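Local coordinates for nisin biosynthesis protein NisC (Lactococcus lactis subsp. lactis, PDB 2G0D), which catalyses the cyclisation steps that form the thioether rings of the lantibiotic nisin, working as a zinc-dependent enzyme with an alpha-toroid fold, at residues A[80-85]-A[134-139]; A[199-204]-A[277-282]. All blocks are in the same frame, centred on the assembly; numbering follows the deposited sequence.

Interaction 1: A[80-85]-A[134-139]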
loop_
_atom_site.group_PDB
_atom_site.type_symbol
_atom_site.label_atom_id
_atom_site.label_comp_id
_atom_site.label_asym_id
_atom_site.label_seq_id
_atom_site.Cartn_x
_atom_site.Cartn_y
_atom_site.Cartn_z
ATOM N N SER A 80 -0.016 -11.089 6.628
ATOM C CA SER A 80 0.318 -10.007 5.710
ATOM C C SER A 80 -0.853 -9.065 5.382
ATOM O O SER A 80 -2.011 -9.464 5.420
ATOM C CB SER A 80 0.922 -10.580 4.424
ATOM O OG SER A 80 -0.084 -10.984 3.520
ATOM N N LEU A 81 -0.532 -7.817 5.068
ATOM C CA LEU A 81 -1.560 -6.830 4.686
ATOM C C LEU A 81 -2.415 -7.312 3.494
ATOM O O LEU A 81 -3.639 -7.282 3.565
ATOM C CB LEU A 81 -0.937 -5.457 4.380
ATOM C CG LEU A 81 -1.866 -4.290 3.954
ATOM C CD1 LEU A 81 -2.890 -3.914 5.040
ATOM C CD2 LEU A 81 -1.072 -3.033 3.575
ATOM N N TYR A 82 -1.771 -7.739 2.405
ATOM C CA TYR A 82 -2.503 -8.030 1.168
ATOM C C TYR A 82 -2.971 -9.465 1.001
ATOM O O TYR A 82 -3.858 -9.709 0.197
ATOM C CB TYR A 82 -1.751 -7.528 -0.079
ATOM C CG TYR A 82 -2.015 -6.053 -0.338
ATOM C CD1 TYR A 82 -1.314 -5.076 0.344
ATOM C CD2 TYR A 82 -2.996 -5.646 -1.259
ATOM C CE1 TYR A 82 -1.569 -3.720 0.131
ATOM C CE2 TYR A 82 -3.268 -4.298 -1.473
ATOM C CZ TYR A 82 -2.544 -3.349 -0.794
ATOM O OH TYR A 82 -2.804 -2.025 -1.009
ATOM N N SER A 83 -2.380 -10.408 1.734
ATOM C CA SER A 83 -2.817 -11.824 1.660
ATOM C C SER A 83 -3.248 -12.408 2.997
ATOM O O SER A 83 -3.841 -13.479 3.017
ATOM C CB SER A 83 -1.718 -12.727 1.091
ATOM O OG SER A 83 -1.338 -12.279 -0.177
ATOM N N GLY A 84 -2.929 -11.742 4.102
ATOM C CA GLY A 84 -3.103 -12.377 5.400
ATOM C C GLY A 84 -4.023 -11.679 6.375
ATOM O O GLY A 84 -4.929 -10.947 5.976
ATOM N N ALA A 85 -3.773 -11.909 7.663
ATOM C CA ALA A 85 -4.634 -11.391 8.731
ATOM C C ALA A 85 -4.771 -9.872 8.796
ATOM O O ALA A 85 -5.853 -9.379 9.127
ATOM C CB ALA A 85 -4.200 -11.960 10.115
ATOM N N TYR A 134 9.972 -7.617 4.131
ATOM C CA TYR A 134 9.928 -6.273 4.717
ATOM C C TYR A 134 8.871 -5.376 4.057
ATOM O O TYR A 134 8.567 -4.307 4.592
ATOM C CB TYR A 134 11.304 -5.598 4.582
ATOM C CG TYR A 134 11.717 -5.417 3.142
ATOM C CD1 TYR A 134 12.561 -6.344 2.513
ATOM C CD2 TYR A 134 11.224 -4.354 2.388
ATOM C CE1 TYR A 134 12.917 -6.195 1.174
ATOM C CE2 TYR A 134 11.563 -4.206 1.050
ATOM C CZ TYR A 134 12.412 -5.122 0.447
ATOM O OH TYR A 134 12.755 -4.955 -0.884
ATOM N N ASP A 135 8.333 -5.814 2.907
ATOM C CA ASP A 135 7.587 -4.921 2.000
ATOM C C ASP A 135 6.150 -4.609 2.407
ATOM O O ASP A 135 5.668 -5.033 3.443
ATOM C CB ASP A 135 7.729 -5.341 0.504
ATOM C CG ASP A 135 6.810 -6.503 0.079
ATOM O OD1 ASP A 135 6.979 -7.015 -1.063
ATOM O OD2 ASP A 135 5.924 -6.910 0.847
ATOM N N VAL A 136 5.476 -3.839 1.570
ATOM C CA VAL A 136 4.120 -3.385 1.865
ATOM C C VAL A 136 3.125 -4.528 1.619
ATOM O O VAL A 136 2.227 -4.777 2.424
ATOM C CB VAL A 136 3.781 -2.112 1.015
ATOM C CG1 VAL A 136 2.310 -1.797 1.095
ATOM C CG2 VAL A 136 4.643 -0.933 1.477
ATOM N N ILE A 137 3.302 -5.234 0.514
ATOM C CA ILE A 137 2.293 -6.194 0.065
ATOM C C ILE A 137 2.197 -7.441 0.974
ATOM O O ILE A 137 1.112 -7.767 1.468
ATOM C CB ILE A 137 2.509 -6.540 -1.437
ATOM C CG1 ILE A 137 2.601 -5.241 -2.269
ATOM C CG2 ILE A 137 1.433 -7.519 -1.962
ATOM C CD1 ILE A 137 1.306 -4.368 -2.277
ATOM N N GLU A 138 3.330 -8.104 1.216
ATOM C CA GLU A 138 3.368 -9.304 2.054
ATOM C C GLU A 138 4.170 -9.149 3.349
ATOM O O GLU A 138 4.043 -9.973 4.243
ATOM C CB GLU A 138 3.883 -10.529 1.266
ATOM C CG GLU A 138 3.061 -10.851 0.009
ATOM C CD GLU A 138 1.594 -11.164 0.292
ATOM O OE1 GLU A 138 1.288 -11.684 1.374
ATOM O OE2 GLU A 138 0.738 -10.893 -0.580
ATOM N N GLY A 139 4.988 -8.101 3.455
ATOM C CA GLY A 139 5.943 -8.014 4.579
ATOM C C GLY A 139 5.558 -7.080 5.717
ATOM O O GLY A 139 4.413 -6.651 5.831
HETATM O O HOH W 1 2.135 -6.975 4.522
#
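Two pre-helical loops of the alpha toroid meet here, Ser80, Tyr82 and Ser83 from one and Ile137 and Glu138 from the other, near the N-terminal ends of helices 85-92 and 140-147. The Glu138 carboxylate grips two hydroxyls. Ser80 OG donates to Glu138 OE1 at 2.6 Å, arriving from above the carboxylate plane, whereas Ser83 OG donates to Glu138 OE2 at 2.5 Å on the syn side. A bend at chi2 (-60°) turns the Glu138 chain towards this serine pair. Each loop is braced from within by a side chain that accepts a backbone N-H three residues on: Ser80 OG takes that of Ser83 in an ST motif, and Asp135 OD2 that of Glu138 in an Asx motif, at 2.9 Å. Asp135 OD2 also accepts from the N-H of Gly139, the N-cap residue of helix 140-147, while OD1 is held by His206. Between the backbones, Tyr82 N donates to Ile137 O over 3.0 Å, and a water accepts from Leu81 N at 2.8 Å and lies within bonding distance of Val136 O and Gly139 O. Ile137 then lays CD1 over one face of the Tyr82 ring, offset toward the rim, a CH-pi contact 4.0 Å from the centroid and 22° off the normal, and its CG2 lies 3.7 Å from Tyr82 CB. The ring's far end is anchored where Tyr82 OH is hydrogen-bonded to Ala398 O.

Interaction 2: A[199-204]-A[277-282]. With ZN (zinc ion), chain B.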
loop_
_atom_site.group_PDB
_atom_site.type_symbol
_atom_site.label_atom_id
_atom_site.label_comp_id
_atom_site.label_asym_id
_atom_site.label_seq_id
_atom_site.Cartn_x
_atom_site.Cartn_y
_atom_site.Cartn_z
ATOM N N CYS A 199 19.575 -6.636 -7.021
ATOM C CA CYS A 199 19.337 -5.201 -6.924
ATOM C C CYS A 199 18.785 -4.786 -5.558
ATOM O O CYS A 199 18.284 -5.613 -4.784
ATOM C CB CYS A 199 18.384 -4.717 -8.034
ATOM S SG CYS A 199 16.648 -5.141 -7.780
ATOM N N LEU A 200 18.907 -3.491 -5.283
ATOM C CA LEU A 200 18.106 -2.805 -4.282
ATOM C C LEU A 200 16.792 -2.359 -4.929
ATOM O O LEU A 200 16.799 -1.517 -5.845
ATOM C CB LEU A 200 18.859 -1.576 -3.766
ATOM C CG LEU A 200 18.229 -0.718 -2.668
ATOM C CD1 LEU A 200 18.035 -1.541 -1.371
ATOM C CD2 LEU A 200 19.090 0.535 -2.411
ATOM N N ASN A 201 15.680 -2.930 -4.465
ATOM C CA ASN A 201 14.341 -2.580 -4.976
ATOM C C ASN A 201 13.941 -1.168 -4.530
ATOM O O ASN A 201 14.104 -0.802 -3.360
ATOM C CB ASN A 201 13.303 -3.635 -4.560
ATOM C CG ASN A 201 11.954 -3.425 -5.224
ATOM O OD1 ASN A 201 11.315 -2.386 -5.038
ATOM N ND2 ASN A 201 11.506 -4.417 -5.986
ATOM N N MET A 202 13.456 -0.378 -5.490
ATOM C CA MET A 202 13.249 1.064 -5.307
ATOM C C MET A 202 11.787 1.484 -5.477
ATOM O O MET A 202 11.463 2.671 -5.599
ATOM C CB MET A 202 14.172 1.830 -6.269
ATOM C CG MET A 202 15.703 1.712 -5.934
ATOM S SD MET A 202 16.141 2.707 -4.490
ATOM C CE MET A 202 16.121 1.444 -3.292
ATOM N N GLY A 203 10.909 0.493 -5.476
ATOM C CA GLY A 203 9.468 0.715 -5.571
ATOM C C GLY A 203 8.863 0.946 -4.204
ATOM O O GLY A 203 9.458 0.604 -3.186
ATOM N N LEU A 204 7.675 1.530 -4.182
ATOM C CA LEU A 204 6.943 1.723 -2.936
ATOM C C LEU A 204 6.455 0.396 -2.377
ATOM O O LEU A 204 6.619 0.104 -1.180
ATOM C CB LEU A 204 5.735 2.648 -3.167
ATOM C CG LEU A 204 4.872 2.947 -1.930
ATOM C CD1 LEU A 204 5.612 3.935 -1.061
ATOM C CD2 LEU A 204 3.520 3.505 -2.291
ATOM N N TRP A 277 1.702 3.612 -8.499
ATOM C CA TRP A 277 1.779 3.534 -7.053
ATOM C C TRP A 277 2.860 2.524 -6.633
ATOM O O TRP A 277 3.743 2.847 -5.848
ATOM C CB TRP A 277 0.392 3.186 -6.471
ATOM C CG TRP A 277 0.409 2.824 -5.013
ATOM C CD1 TRP A 277 0.336 3.684 -3.956
ATOM C CD2 TRP A 277 0.480 1.501 -4.454
ATOM N NE1 TRP A 277 0.371 2.980 -2.755
ATOM C CE2 TRP A 277 0.467 1.640 -3.035
ATOM C CE3 TRP A 277 0.579 0.214 -5.012
ATOM C CZ2 TRP A 277 0.518 0.540 -2.166
ATOM C CZ3 TRP A 277 0.631 -0.896 -4.143
ATOM C CH2 TRP A 277 0.600 -0.721 -2.734
ATOM N N CYS A 278 2.809 1.308 -7.167
ATOM C CA CYS A 278 3.739 0.262 -6.735
ATOM C C CYS A 278 5.231 0.530 -7.031
ATOM O O CYS A 278 6.093 0.231 -6.204
ATOM C CB CYS A 278 3.323 -1.082 -7.321
ATOM S SG CYS A 278 3.174 -1.113 -9.120
ATOM N N TYR A 279 5.512 1.073 -8.222
ATOM C CA TYR A 279 6.853 1.428 -8.661
ATOM C C TYR A 279 6.793 2.776 -9.380
ATOM O O TYR A 279 5.858 3.045 -10.145
ATOM C CB TYR A 279 7.381 0.400 -9.674
ATOM C CG TYR A 279 7.848 -0.941 -9.131
ATOM C CD1 TYR A 279 9.113 -1.081 -8.560
ATOM C CD2 TYR A 279 7.057 -2.093 -9.296
ATOM C CE1 TYR A 279 9.566 -2.336 -8.107
ATOM C CE2 TYR A 279 7.485 -3.331 -8.853
ATOM C CZ TYR A 279 8.738 -3.444 -8.248
ATOM O OH TYR A 279 9.156 -4.670 -7.800
ATOM N N GLY A 280 7.789 3.616 -9.148
ATOM C CA GLY A 280 7.928 4.853 -9.923
ATOM C C GLY A 280 7.513 6.100 -9.159
ATOM O O GLY A 280 7.145 6.035 -7.970
ATOM N N GLY A 281 7.564 7.227 -9.869
ATOM C CA GLY A 281 7.317 8.552 -9.300
ATOM C C GLY A 281 6.123 8.726 -8.373
ATOM O O GLY A 281 6.282 9.268 -7.306
ATOM N N PRO A 282 4.917 8.290 -8.787
ATOM C CA PRO A 282 3.757 8.527 -7.893
ATOM C C PRO A 282 3.923 7.952 -6.498
ATOM O O PRO A 282 3.693 8.662 -5.531
ATOM C CB PRO A 282 2.586 7.876 -8.639
ATOM C CG PRO A 282 3.045 7.971 -10.140
ATOM C CD PRO A 282 4.503 7.617 -10.042
HETATM ZN ZN ZN B . 1.521 -2.735 -9.403
HETATM O O HOH W 2 10.250 2.760 -8.020
HETATM O O HOH W 3 6.513 3.428 -6.197
HETATM O O HOH W 4 2.535 -4.642 -9.112
#
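Leu204, Tyr279 and Trp277 carry most of the surface buried where residues 199-204 run alongside the Trp-Cys-Tyr-Gly sequence of 277-280, a zinc-site motif of LanC cyclases. Leu204 gives up most. Its CG stands anti to the backbone N (chi1 -180°), which carries CD2 across to the indole of Trp277. CD2 sits over one face of the five-membered ring, 3.6 Å from its centroid and 28° off the normal. The approach is tight at the ring nitrogen, where Leu204 CD2 lies 3.2 Å from Trp277 NE1, while the N-H itself is bonded to Leu399 O. Leu204 also touches Ala209 and Cys213 of helix 208-221, placing the contact between that helix and the metal loop.

Tyr279 leaves its backbone pointing away from 199-204, yet its ring comes back beside Gly203, CD1 lying 3.5 Å from Gly203 CA. Having no side chain, Gly203 can bring its CA this close to the ring and equally close, 3.5 Å, to Cys278 O. At the ring's far end Asn201 ND2 donates to Tyr279 OH at 3.0 Å, the oxygen lying almost in the amide plane. The other amide atom, Asn201 OD1, accepts from Gly203 N in an Asx turn, so both ends of one amide are engaged and its rotation is fixed.

Between Trp277 and Tyr279, the side chain of Cys278 leaves the backbone away from 199-204, and its SG binds the zinc ion, whose remaining ligands are Cys324, His325 and a water. Another water accepts from Leu204 N and donates to Trp277 O, and the zinc bond itself is made by Cys278 SG at 2.3 Å.

In the fold
From the N terminus, interaction 1 comes first, joining residues 80-85 to 134-139 and closing a loop that contains helices 85-92 and 100-122. Only after it is complete does interaction 2 begin: 199-204 meets 277-282 across 72 intervening residues that include helices 208-221 and 226-242. The two loops are thus in series, neither nesting nor crossing. Their centres are 16 Å apart, but their edges touch: Val136 CG2 packs 3.5 Å from Leu204 O, Ile137 CD1 lies 3.7 Å from Trp277 CH2, and Tyr82 OH 4.0 Å from Trp277 CH2. The loop before helix 140-147 meets both 199-204 and the zinc-bearing loop before helix 281-294, while the loop before helix 85-92 reaches Trp277.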